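Local structure of bifunctional endomannanase/endoglucanase (Caldanaerobius polysaccharolyticus, 3W0K) at residues A[96-99]-A[105-108]; A[52-57]-A[85-90]; A[197-202]-A[238-243]; A[257-262]-A[279-284]; A[299-302]-A[308-311]. The protein probably hydrolyses internal beta-1,4 linkages of mannan and of cellulose-like glucans, as an endo-acting family 5 glycoside hydrolase. All blocks are in the same frame, centred on the assembly; numbering follows the deposited sequence.

The chain folds as an eight-stranded beta/alpha barrel, and the five contacts fall into two groups and an outlier. Contacts 1 and 2, centres about 7 Å apart, meet in the loop after the third strand, against the helix that follows (contact 1) and the loop after the second strand (contact 2). Y54 with D99 and R85 with E97 join them. Contacts 3 and 4, centres about 10 Å apart, lie on the opposite side of the chain's centre from contact 2, linked by Y241 with Y281 and Y198 with E258. E258 hydrogen-bonds a Tris molecule, probably from the crystallisation liquor, and occupies the seventh-strand position where family 5 enzymes usually carry their nucleophile. Contact 5 stands apart, its centre about 19 Å from that of contact 4.

Contact 1 of 5, residues A[96-99]-A[105-108]; sequences IERD and KRAQ
D99 and A107, both buried, form the close-packed side of this contact: their CB atoms meet at 3.7 Å, and alanine, with only a methyl group, lets the loop lie against the first turn of helix 105-121. Towards solvent the carboxylate of D99 is held between two arginines. R106 approaches D99 OD1 with two nitrogens of one edge, NE at 2.7 Å and NH2 at 2.8 Å. Both bonds are weak because one oxygen between two N-H groups lies off the line of each, and the guanidinium stands nearly perpendicular to the carboxylate, at 88°. R98 grips more evenly, side-on, with NE on D99 OD1 at 2.9 Å and NH2 on D99 OD2 at 2.9 Å, where D99 OD2 uses its syn lone pair. A bend at chi3 (69°) turns its guanidinium back. R98 NH2 and R106 NE come within 3.9 Å, their like charge probably offset by the shared carboxylate. D99 OD2 also bonds the hydroxyl of Y54, and the two oxygens let one short side chain serve both arginines and the tyrosine. A salt-bridge network of R98, D99 and R106 thus ties a barrel loop to the start of the helix that follows it.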
# COMPACT_ATOMS: atom_id res chain seq x y z
N ILE A 96 -2.40 7.57 18.87
CA ILE A 96 -3.00 8.88 18.60
C ILE A 96 -4.52 8.74 18.44
O ILE A 96 -5.26 9.71 18.63
CB ILE A 96 -2.37 9.52 17.32
CG1 ILE A 96 -0.95 9.98 17.62
CG2 ILE A 96 -3.22 10.67 16.79
CD1 ILE A 96 -0.24 10.59 16.43
N GLU A 97 -4.98 7.54 18.10
CA GLU A 97 -6.41 7.31 17.94
C GLU A 97 -7.09 7.24 19.30
O GLU A 97 -6.47 6.85 20.30
CB GLU A 97 -6.67 5.99 17.20
CG GLU A 97 -6.30 6.00 15.73
CD GLU A 97 -7.06 7.07 14.95
OE1 GLU A 97 -8.30 7.12 15.05
OE2 GLU A 97 -6.40 7.87 14.26
N ARG A 98 -8.36 7.63 19.34
CA ARG A 98 -9.13 7.58 20.58
C ARG A 98 -9.68 6.16 20.74
O ARG A 98 -9.59 5.56 21.81
CB ARG A 98 -10.32 8.55 20.50
CG ARG A 98 -11.19 8.56 21.75
CD ARG A 98 -12.50 9.32 21.51
NE ARG A 98 -13.38 8.60 20.60
CZ ARG A 98 -14.51 9.08 20.09
NH1 ARG A 98 -14.91 10.31 20.40
NH2 ARG A 98 -15.24 8.33 19.27
N ASP A 99 -10.20 5.62 19.64
CA ASP A 99 -10.80 4.29 19.61
C ASP A 99 -9.92 3.22 19.01
O ASP A 99 -8.86 3.50 18.45
CB ASP A 99 -12.09 4.34 18.79
CG ASP A 99 -13.04 5.43 19.24
OD1 ASP A 99 -13.05 5.75 20.45
OD2 ASP A 99 -13.78 5.96 18.39
N LYS A 105 -17.34 -0.71 18.58
CA LYS A 105 -18.48 -0.54 17.68
C LYS A 105 -18.55 0.87 17.11
O LYS A 105 -18.82 1.05 15.93
CB LYS A 105 -19.78 -0.86 18.42
CG LYS A 105 -21.04 -0.71 17.57
CD LYS A 105 -22.29 -0.94 18.41
CE LYS A 105 -23.57 -0.78 17.59
NZ LYS A 105 -23.79 0.62 17.13
N ARG A 106 -18.28 1.88 17.94
CA ARG A 106 -18.32 3.27 17.48
C ARG A 106 -17.31 3.55 16.37
O ARG A 106 -17.61 4.29 15.42
CB ARG A 106 -18.15 4.24 18.65
CG ARG A 106 -16.82 4.15 19.38
CD ARG A 106 -16.83 4.97 20.67
NE ARG A 106 -15.52 4.97 21.31
CZ ARG A 106 -15.08 4.04 22.16
NH1 ARG A 106 -15.84 3.00 22.49
NH2 ARG A 106 -13.85 4.14 22.66
N ALA A 107 -16.13 2.94 16.45
CA ALA A 107 -15.11 3.13 15.43
C ALA A 107 -15.47 2.34 14.18
O ALA A 107 -15.25 2.80 13.06
CB ALA A 107 -13.74 2.70 15.96
N GLN A 108 -16.01 1.14 14.38
CA GLN A 108 -16.42 0.30 13.27
C GLN A 108 -17.55 0.96 12.51
O GLN A 108 -17.56 0.94 11.28
CB GLN A 108 -16.82 -1.09 13.78
CG GLN A 108 -15.61 -1.86 14.31
CD GLN A 108 -15.98 -3.10 15.10
OE1 GLN A 108 -17.16 -3.41 15.29
NE2 GLN A 108 -14.96 -3.80 15.59

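Contact 2 of 5, residues A[52-57]-A[85-90]; sequences FDYFNP and RAPGYC
Y54 lays one face of its ring against P87, and apolar packing carries the contact. P87 CB sits 3.9 Å from the centroid of the Y54 ring and 24° off its normal, a CH-pi contact displaced toward the rim; the closest approach is P87 CB to Y54 CE1 at 3.5 Å. Proline suits the place because its rigid ring offers C-H groups to the electron-rich face. The opposite face of Y54 is covered by the carbonyl oxygen F52 O, 3.3 Å above the ring plane, and the ring is thus sandwiched between its own loop and its neighbour.

No hydrogen bond crosses between the segments; the hydroxyl of Y54 turns to D99, and G88 N to E97. If Y54 were a leucine, P87 would probably lose the flat surface it packs on, and D99 the hydroxyl partner of one of its oxygens.

Backbone turns set up both partners. D53 is the centre of an inverse gamma turn and starts a type I turn that runs to N56, and CG of Y54 lies anti to the carbonyl carbon (chi1 -45°), which directs the ring at P87. Across from it, A86 to Y89 form a type II turn closed by Y89 N to A86 O at 2.9 Å. P87 and G88 take its two central positions, and the positive phi of G88 would bring a side chain against a carbonyl oxygen: a classic Pro-Gly type II turn following the third barrel strand.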
# COMPACT_ATOMS: atom_id res chain seq x y z
N PHE A 52 -12.44 13.05 16.08
CA PHE A 52 -13.13 11.76 16.02
C PHE A 52 -14.63 11.83 15.75
O PHE A 52 -15.35 10.87 16.03
CB PHE A 52 -12.84 10.97 17.30
CG PHE A 52 -11.40 11.00 17.72
CD1 PHE A 52 -10.44 10.31 16.99
CD2 PHE A 52 -10.99 11.78 18.79
CE1 PHE A 52 -9.09 10.39 17.32
CE2 PHE A 52 -9.64 11.87 19.14
CZ PHE A 52 -8.69 11.18 18.40
N ASP A 53 -15.08 12.95 15.19
CA ASP A 53 -16.50 13.16 14.86
C ASP A 53 -16.72 12.53 13.48
O ASP A 53 -16.96 13.23 12.49
CB ASP A 53 -16.75 14.68 14.82
CG ASP A 53 -18.22 15.04 14.78
OD1 ASP A 53 -19.10 14.16 14.75
OD2 ASP A 53 -18.50 16.26 14.78
N TYR A 54 -16.64 11.20 13.43
CA TYR A 54 -16.75 10.43 12.19
C TYR A 54 -17.97 10.72 11.34
O TYR A 54 -17.88 10.72 10.11
CB TYR A 54 -16.74 8.92 12.49
CG TYR A 54 -15.69 8.47 13.48
CD1 TYR A 54 -14.34 8.79 13.31
CD2 TYR A 54 -16.05 7.71 14.59
CE1 TYR A 54 -13.38 8.36 14.23
CE2 TYR A 54 -15.10 7.28 15.52
CZ TYR A 54 -13.77 7.61 15.33
OH TYR A 54 -12.83 7.18 16.24
N PHE A 55 -19.10 10.95 11.98
CA PHE A 55 -20.34 11.20 11.26
C PHE A 55 -20.58 12.62 10.75
O PHE A 55 -21.63 12.91 10.18
CB PHE A 55 -21.52 10.66 12.05
CG PHE A 55 -21.48 9.17 12.22
CD1 PHE A 55 -22.08 8.34 11.28
CD2 PHE A 55 -20.79 8.60 13.28
CE1 PHE A 55 -21.98 6.96 11.39
CE2 PHE A 55 -20.68 7.22 13.40
CZ PHE A 55 -21.28 6.40 12.45
N ASN A 56 -19.58 13.49 10.92
CA ASN A 56 -19.68 14.86 10.43
C ASN A 56 -18.45 15.17 9.57
O ASN A 56 -17.68 16.08 9.86
CB ASN A 56 -19.78 15.86 11.58
CG ASN A 56 -20.15 17.26 11.11
OD1 ASN A 56 -21.13 17.44 10.40
ND2 ASN A 56 -19.35 18.25 11.50
N PRO A 57 -18.26 14.40 8.48
CA PRO A 57 -17.10 14.66 7.63
C PRO A 57 -17.24 15.96 6.85
O PRO A 57 -18.35 16.40 6.55
CB PRO A 57 -17.12 13.46 6.68
CG PRO A 57 -18.58 13.20 6.52
CD PRO A 57 -19.08 13.31 7.94
N ARG A 85 -4.91 5.91 7.72
CA ARG A 85 -5.27 6.15 9.10
C ARG A 85 -6.79 6.17 8.96
O ARG A 85 -7.34 6.99 8.22
CB ARG A 85 -4.77 7.49 9.66
CG ARG A 85 -5.28 7.73 11.09
CD ARG A 85 -4.65 8.94 11.76
NE ARG A 85 -3.23 8.72 12.06
CZ ARG A 85 -2.77 8.11 13.14
NH1 ARG A 85 -3.59 7.63 14.07
NH2 ARG A 85 -1.45 7.97 13.30
N ALA A 86 -7.42 5.16 9.55
CA ALA A 86 -8.86 5.00 9.51
C ALA A 86 -9.41 5.21 10.92
O ALA A 86 -8.64 5.25 11.88
CB ALA A 86 -9.20 3.58 9.03
N PRO A 87 -10.73 5.41 11.05
CA PRO A 87 -11.29 5.60 12.39
C PRO A 87 -10.88 4.45 13.31
O PRO A 87 -11.22 3.28 13.06
CB PRO A 87 -12.79 5.58 12.13
CG PRO A 87 -12.89 6.27 10.81
CD PRO A 87 -11.75 5.65 10.01
N GLY A 88 -10.09 4.77 14.32
CA GLY A 88 -9.64 3.76 15.27
C GLY A 88 -8.40 2.96 14.90
O GLY A 88 -8.09 1.99 15.59
N TYR A 89 -7.70 3.32 13.83
CA TYR A 89 -6.49 2.58 13.47
C TYR A 89 -5.55 3.16 12.43
O TYR A 89 -5.96 3.67 11.40
CB TYR A 89 -6.82 1.15 12.99
CG TYR A 89 -5.58 0.33 12.70
CD1 TYR A 89 -4.74 -0.09 13.73
CD2 TYR A 89 -5.21 0.01 11.39
CE1 TYR A 89 -3.57 -0.80 13.47
CE2 TYR A 89 -4.03 -0.70 11.12
CZ TYR A 89 -3.22 -1.10 12.17
OH TYR A 89 -2.07 -1.82 11.94
N CYS A 90 -4.26 3.03 12.73
CA CYS A 90 -3.17 3.38 11.83
C CYS A 90 -2.00 2.56 12.33
O CYS A 90 -1.77 2.48 13.54
CB CYS A 90 -2.81 4.87 11.83
SG CYS A 90 -1.54 5.26 10.57

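Contact 3 of 5, residues A[197-202]-A[238-243]; sequences GYQPMA and REYYKP
Q199 lays its CG over one face of the Y240 ring, 3.8 Å from the centroid, a CH-pi contact shifted toward the rim. Two torsions shape the glutamine: CG stands beside the backbone N (chi1 -63°), and a second bend at chi2 (-58°) folds the amide back. CG therefore meets the tyrosine, while Q199 OE1 accepts from M201 N at 3.1 Å, at the start of helix 201-204. That donor lies above the carbonyl plane. Glutamine suits this double task, having an apolar stem and a polar end.

Y240 extends from its helix with CG opposite the backbone N (chi1 168°), whereas Y241 takes the other rotamer, CG opposite the carbonyl carbon. Y241 OH lies 3.4 Å from G197 CA, where the lack of a side chain lets it come close. Y241 OH is also bonded to the carbonyl oxygen of R196 and to the hydroxyl of Y281, and Y240 OH to N180.

Two waters link the segments. One accepts from Y198 N at 2.8 Å and bonds Y240 OH at 2.9 Å; the other donates to both Q199 O and Y241 OH. Helix 234-249 thus packs under the loop leaving strand 192-197, the sixth beta-alpha unit of a TIM barrel.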
# COMPACT_ATOMS: atom_id res chain seq x y z
N GLY A 197 6.12 -6.10 -0.11
CA GLY A 197 7.47 -6.46 -0.53
C GLY A 197 8.49 -5.69 0.28
O GLY A 197 9.25 -4.88 -0.26
N TYR A 198 8.49 -5.91 1.59
CA TYR A 198 9.43 -5.24 2.48
C TYR A 198 10.34 -6.21 3.23
O TYR A 198 11.14 -5.79 4.05
CB TYR A 198 8.68 -4.39 3.51
CG TYR A 198 7.97 -3.17 2.96
CD1 TYR A 198 8.65 -2.25 2.15
CD2 TYR A 198 6.65 -2.90 3.29
CE1 TYR A 198 8.03 -1.09 1.71
CE2 TYR A 198 6.01 -1.74 2.85
CZ TYR A 198 6.71 -0.84 2.06
OH TYR A 198 6.11 0.33 1.66
N GLN A 199 10.18 -7.50 2.97
CA GLN A 199 11.00 -8.51 3.64
C GLN A 199 12.25 -8.84 2.83
O GLN A 199 12.19 -9.00 1.62
CB GLN A 199 10.19 -9.78 3.89
CG GLN A 199 9.00 -9.59 4.83
CD GLN A 199 9.39 -9.05 6.21
OE1 GLN A 199 10.56 -9.06 6.60
NE2 GLN A 199 8.40 -8.57 6.94
N PRO A 200 13.40 -8.96 3.51
CA PRO A 200 13.57 -8.79 4.96
C PRO A 200 13.61 -7.33 5.41
O PRO A 200 14.29 -6.51 4.80
CB PRO A 200 14.90 -9.49 5.22
CG PRO A 200 15.68 -9.19 3.97
CD PRO A 200 14.65 -9.44 2.89
N MET A 201 12.89 -7.03 6.48
CA MET A 201 12.84 -5.67 7.02
C MET A 201 14.23 -5.15 7.40
O MET A 201 14.48 -3.95 7.35
CB MET A 201 11.91 -5.60 8.23
CG MET A 201 10.43 -5.76 7.91
SD MET A 201 9.74 -4.33 7.06
CE MET A 201 9.39 -3.25 8.45
N ALA A 202 15.12 -6.07 7.77
CA ALA A 202 16.48 -5.72 8.16
C ALA A 202 17.22 -5.04 7.01
O ALA A 202 18.19 -4.31 7.23
CB ALA A 202 17.24 -6.97 8.59
N ARG A 238 10.45 -17.08 -1.30
CA ARG A 238 9.44 -17.99 -1.82
C ARG A 238 8.65 -18.58 -0.66
O ARG A 238 7.44 -18.74 -0.73
CB ARG A 238 10.08 -19.11 -2.65
CG ARG A 238 10.68 -18.65 -3.97
CD ARG A 238 11.24 -19.84 -4.74
NE ARG A 238 11.82 -19.45 -6.03
CZ ARG A 238 11.12 -19.27 -7.15
NH1 ARG A 238 9.81 -19.44 -7.16
NH2 ARG A 238 11.75 -18.92 -8.26
N GLU A 239 9.36 -18.92 0.42
CA GLU A 239 8.72 -19.48 1.61
C GLU A 239 7.76 -18.44 2.20
O GLU A 239 6.63 -18.76 2.57
CB GLU A 239 9.76 -19.86 2.66
CG GLU A 239 10.62 -21.06 2.29
CD GLU A 239 11.61 -21.43 3.38
OE1 GLU A 239 11.20 -21.48 4.57
OE2 GLU A 239 12.79 -21.68 3.06
N TYR A 240 8.23 -17.19 2.24
CA TYR A 240 7.45 -16.07 2.76
C TYR A 240 6.18 -15.84 1.94
O TYR A 240 5.13 -15.52 2.49
CB TYR A 240 8.32 -14.81 2.77
CG TYR A 240 7.57 -13.52 3.01
CD1 TYR A 240 7.04 -13.22 4.26
CD2 TYR A 240 7.39 -12.61 1.97
CE1 TYR A 240 6.34 -12.04 4.47
CE2 TYR A 240 6.69 -11.43 2.18
CZ TYR A 240 6.17 -11.15 3.43
OH TYR A 240 5.47 -9.97 3.61
N TYR A 241 6.28 -16.01 0.63
CA TYR A 241 5.14 -15.80 -0.25
C TYR A 241 4.27 -17.04 -0.50
O TYR A 241 3.20 -16.92 -1.08
CB TYR A 241 5.59 -15.21 -1.59
CG TYR A 241 5.97 -13.74 -1.51
CD1 TYR A 241 5.07 -12.80 -1.01
CD2 TYR A 241 7.23 -13.30 -1.93
CE1 TYR A 241 5.42 -11.45 -0.94
CE2 TYR A 241 7.58 -11.96 -1.85
CZ TYR A 241 6.67 -11.04 -1.35
OH TYR A 241 7.04 -9.72 -1.24
N LYS A 242 4.72 -18.20 -0.03
CA LYS A 242 3.97 -19.44 -0.25
C LYS A 242 2.49 -19.37 0.14
O LYS A 242 1.63 -19.79 -0.63
CB LYS A 242 4.65 -20.63 0.43
CG LYS A 242 4.01 -21.97 0.07
CD LYS A 242 4.74 -23.14 0.69
CE LYS A 242 4.17 -24.47 0.20
NZ LYS A 242 2.71 -24.60 0.47
N PRO A 243 2.16 -18.84 1.34
CA PRO A 243 0.75 -18.76 1.74
C PRO A 243 -0.06 -17.90 0.77
O PRO A 243 -1.26 -18.13 0.56
CB PRO A 243 0.82 -18.14 3.13
CG PRO A 243 2.14 -18.64 3.65
CD PRO A 243 3.03 -18.43 2.45
O HOH W 1 6.75 -7.44 3.21
O HOH W 2 9.47 -8.98 0.46

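Contact 4 of 5, residues A[257-262]-A[279-284]; sequences GEFGCF and SLYKEF
F259 and Y281 are brought together by opposite choices of chi1. F259 places CG between the backbone N and the carbonyl carbon (chi1 83°), a crowded position that turns its ring outward from the strand toward the helix. Y281, with CG anti to the carbonyl carbon (chi1 -63°), sends its ring back toward the strand. The result is a T-shaped pair: the edge of Y281 addresses the face of F259, with planes at 84° and centroids 5.8 Å apart. The closest atoms are Y281 CE2 and F259 CD1 at 4.1 Å, the tyrosine edge lying toward the rim of the phenylalanine face. Such an edge-to-face pair sets weakly positive ring hydrogens against a pi cloud, and it spans the distance of 11.2 Å between F259 CA and Y281 CA.

Residue types fit these roles. Phenylalanine is wholly apolar, as suits a buried ring that also touches F274 and L278. Tyrosine adds a hydroxyl, whose partner is Y241, to an otherwise apolar ring.

Within the beta-alpha-beta unit of strand 254-259, helix 267-284 and strand 287-290, the pair pins helix to sheet, while helix 234-249 flanks L280 and F284 on the same helix as Y281.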
# COMPACT_ATOMS: atom_id res chain seq x y z
N GLY A 257 0.62 -4.18 -2.91
CA GLY A 257 0.25 -2.79 -2.71
C GLY A 257 1.37 -1.83 -2.39
O GLY A 257 1.27 -0.63 -2.69
N GLU A 258 2.40 -2.33 -1.72
CA GLU A 258 3.58 -1.54 -1.37
C GLU A 258 4.79 -2.44 -1.33
O GLU A 258 4.70 -3.60 -0.92
CB GLU A 258 3.49 -0.95 0.04
CG GLU A 258 2.35 -0.00 0.36
CD GLU A 258 2.42 0.47 1.81
OE1 GLU A 258 3.51 0.41 2.42
OE2 GLU A 258 1.38 0.91 2.34
N PHE A 259 5.92 -1.89 -1.75
CA PHE A 259 7.20 -2.58 -1.69
C PHE A 259 8.29 -1.56 -1.91
O PHE A 259 8.03 -0.43 -2.34
CB PHE A 259 7.30 -3.76 -2.68
CG PHE A 259 7.69 -3.38 -4.08
CD1 PHE A 259 8.93 -3.74 -4.59
CD2 PHE A 259 6.79 -2.71 -4.91
CE1 PHE A 259 9.28 -3.44 -5.91
CE2 PHE A 259 7.13 -2.40 -6.23
CZ PHE A 259 8.37 -2.77 -6.73
N GLY A 260 9.52 -1.91 -1.55
CA GLY A 260 10.61 -0.99 -1.75
C GLY A 260 11.66 -1.07 -0.67
O GLY A 260 11.55 -1.86 0.28
N CYS A 261 12.66 -0.20 -0.79
CA CYS A 261 13.76 -0.15 0.15
C CYS A 261 14.06 1.29 0.55
O CYS A 261 14.02 2.19 -0.28
CB CYS A 261 15.00 -0.77 -0.51
SG CYS A 261 16.44 -0.90 0.55
N PHE A 262 14.36 1.49 1.83
CA PHE A 262 14.68 2.81 2.37
C PHE A 262 16.04 3.25 1.79
O PHE A 262 16.74 2.45 1.17
CB PHE A 262 14.71 2.74 3.90
CG PHE A 262 14.71 4.08 4.58
CD1 PHE A 262 13.86 5.10 4.16
CD2 PHE A 262 15.55 4.32 5.67
CE1 PHE A 262 13.85 6.33 4.81
CE2 PHE A 262 15.54 5.54 6.33
CZ PHE A 262 14.68 6.55 5.90
N SER A 279 11.78 -10.41 -9.75
CA SER A 279 11.79 -11.61 -10.59
C SER A 279 10.72 -12.57 -10.09
O SER A 279 10.10 -13.28 -10.89
CB SER A 279 13.17 -12.28 -10.62
OG SER A 279 13.56 -12.75 -9.34
N LEU A 280 10.48 -12.58 -8.78
CA LEU A 280 9.44 -13.43 -8.21
C LEU A 280 8.07 -12.91 -8.63
O LEU A 280 7.19 -13.69 -8.98
CB LEU A 280 9.54 -13.46 -6.68
CG LEU A 280 10.59 -14.40 -6.09
CD1 LEU A 280 10.59 -14.28 -4.58
CD2 LEU A 280 10.28 -15.83 -6.52
N TYR A 281 7.89 -11.59 -8.60
CA TYR A 281 6.61 -11.00 -9.00
C TYR A 281 6.31 -11.31 -10.46
O TYR A 281 5.16 -11.58 -10.81
CB TYR A 281 6.60 -9.49 -8.76
CG TYR A 281 6.76 -9.08 -7.31
CD1 TYR A 281 6.54 -9.98 -6.27
CD2 TYR A 281 7.16 -7.79 -6.98
CE1 TYR A 281 6.71 -9.60 -4.93
CE2 TYR A 281 7.33 -7.39 -5.66
CZ TYR A 281 7.11 -8.31 -4.64
OH TYR A 281 7.31 -7.91 -3.34
N LYS A 282 7.34 -11.30 -11.30
CA LYS A 282 7.17 -11.60 -12.72
C LYS A 282 6.76 -13.06 -12.90
O LYS A 282 5.84 -13.37 -13.65
CB LYS A 282 8.47 -11.33 -13.49
CG LYS A 282 8.30 -11.46 -15.00
CD LYS A 282 9.59 -11.16 -15.73
CE LYS A 282 9.38 -11.17 -17.24
NZ LYS A 282 10.63 -10.86 -17.98
N GLU A 283 7.43 -13.94 -12.17
CA GLU A 283 7.14 -15.38 -12.23
C GLU A 283 5.72 -15.67 -11.75
O GLU A 283 5.00 -16.48 -12.35
CB GLU A 283 8.14 -16.15 -11.37
CG GLU A 283 7.91 -17.66 -11.35
CD GLU A 283 8.86 -18.39 -10.42
OE1 GLU A 283 10.03 -17.98 -10.31
OE2 GLU A 283 8.43 -19.39 -9.80
N PHE A 284 5.32 -15.00 -10.67
CA PHE A 284 3.99 -15.17 -10.08
C PHE A 284 2.92 -14.43 -10.86
O PHE A 284 1.73 -14.66 -10.67
CB PHE A 284 3.97 -14.65 -8.64
CG PHE A 284 4.91 -15.36 -7.69
CD1 PHE A 284 5.48 -16.59 -8.02
CD2 PHE A 284 5.21 -14.79 -6.46
CE1 PHE A 284 6.33 -17.24 -7.12
CE2 PHE A 284 6.05 -15.44 -5.56
CZ PHE A 284 6.61 -16.66 -5.89

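Contact 5 of 5, residues A[299-302]-A[308-311]; sequences IVEH and KYEY
The loop that follows the last barrel strand, 287-290, folds back beside the short hairpin of strands 310-312 and 315-317, and here E301 and H302 receive the side chain of Y309. E301 meets it with backbone rather than with its carboxylate: E301 CA lies over one face of the Y309 ring, 3.6 Å from the centroid and 14° off the normal, a CH-pi contact slightly offset from the centre. The left-handed backbone of E301, with phi and psi both positive, bends the loop round this ring. The glutamate chain then extends past the ring, E301 CG lying 4.2 Å from Y309 CG, and being charged it suits an exposed position.

H302 provides the second surface. Its ring and that of Y309 form an edge-to-face pair, with planes at 82° and centroids 5.2 Å apart, in which the edge of the tyrosine points at the imidazole face; Y309 OH lies 3.4 Å from H302 CD2. CG of H302 sits between its backbone N and carbonyl carbon (chi1 53°), which turns the imidazole toward the tyrosine. Just ahead of the hairpin, whose strands are joined by backbone bonding between E310 and V317, the tyrosine ties its leading end to the barrel's final loop. The hydroxyl also bonds to the backbone N of G303. With an alanine in place of Y309, the E301 backbone and the H302 face would probably lose their shared cover and G303 N its hydroxyl partner. The imidazole nitrogens have weak bonds of their own, ND1 with G298 O and NE2 with N267 OD1.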
# COMPACT_ATOMS: atom_id res chain seq x y z
N ILE A 299 12.09 6.17 -7.06
CA ILE A 299 13.05 6.03 -8.15
C ILE A 299 13.71 7.37 -8.49
O ILE A 299 14.69 7.41 -9.23
CB ILE A 299 12.41 5.45 -9.44
CG1 ILE A 299 11.31 6.37 -9.97
CG2 ILE A 299 11.88 4.05 -9.19
CD1 ILE A 299 10.88 6.05 -11.40
N VAL A 300 13.17 8.46 -7.95
CA VAL A 300 13.72 9.78 -8.23
C VAL A 300 14.62 10.26 -7.10
O VAL A 300 14.14 10.61 -6.02
CB VAL A 300 12.60 10.83 -8.46
CG1 VAL A 300 13.21 12.17 -8.85
CG2 VAL A 300 11.65 10.34 -9.54
N GLU A 301 15.93 10.24 -7.35
CA GLU A 301 16.93 10.69 -6.37
C GLU A 301 16.64 10.19 -4.96
O GLU A 301 16.58 10.98 -4.01
CB GLU A 301 17.02 12.22 -6.38
CG GLU A 301 17.44 12.81 -7.71
CD GLU A 301 17.52 14.32 -7.68
OE1 GLU A 301 16.50 14.99 -7.96
OE2 GLU A 301 18.62 14.85 -7.39
N HIS A 302 16.45 8.88 -4.81
CA HIS A 302 16.14 8.31 -3.51
C HIS A 302 17.22 8.58 -2.45
O HIS A 302 16.89 8.81 -1.29
CB HIS A 302 15.82 6.82 -3.62
CG HIS A 302 16.86 6.01 -4.32
ND1 HIS A 302 16.71 5.57 -5.61
CD2 HIS A 302 18.07 5.57 -3.91
CE1 HIS A 302 17.79 4.89 -5.97
NE2 HIS A 302 18.63 4.88 -4.95
N LYS A 308 23.27 6.30 -8.86
CA LYS A 308 23.50 7.35 -9.85
C LYS A 308 22.15 7.66 -10.49
O LYS A 308 21.33 6.77 -10.69
CB LYS A 308 24.49 6.88 -10.91
N TYR A 309 21.92 8.94 -10.80
CA TYR A 309 20.66 9.35 -11.40
C TYR A 309 20.88 10.10 -12.70
O TYR A 309 21.87 10.81 -12.86
CB TYR A 309 19.87 10.23 -10.42
CG TYR A 309 19.86 9.68 -9.01
CD1 TYR A 309 19.03 8.61 -8.66
CD2 TYR A 309 20.72 10.18 -8.04
CE1 TYR A 309 19.06 8.06 -7.39
CE2 TYR A 309 20.77 9.64 -6.77
CZ TYR A 309 19.94 8.58 -6.44
OH TYR A 309 20.01 8.02 -5.19
N GLU A 310 19.94 9.94 -13.63
CA GLU A 310 20.02 10.60 -14.92
C GLU A 310 18.67 11.19 -15.31
O GLU A 310 17.62 10.63 -14.99
CB GLU A 310 20.47 9.61 -16.01
CG GLU A 310 19.52 8.43 -16.19
CD GLU A 310 19.92 7.51 -17.33
OE1 GLU A 310 21.05 6.97 -17.30
OE2 GLU A 310 19.10 7.33 -18.26
N TYR A 311 18.70 12.33 -15.99
CA TYR A 311 17.48 12.98 -16.43
C TYR A 311 16.76 12.08 -17.43
O TYR A 311 17.36 11.60 -18.39
CB TYR A 311 17.76 14.33 -17.09
CG TYR A 311 16.52 14.90 -17.75
CD1 TYR A 311 15.56 15.57 -17.00
CD2 TYR A 311 16.25 14.67 -19.11
CE1 TYR A 311 14.37 16.00 -17.56
CE2 TYR A 311 15.05 15.10 -19.69
CZ TYR A 311 14.12 15.76 -18.90
OH TYR A 311 12.91 16.15 -19.44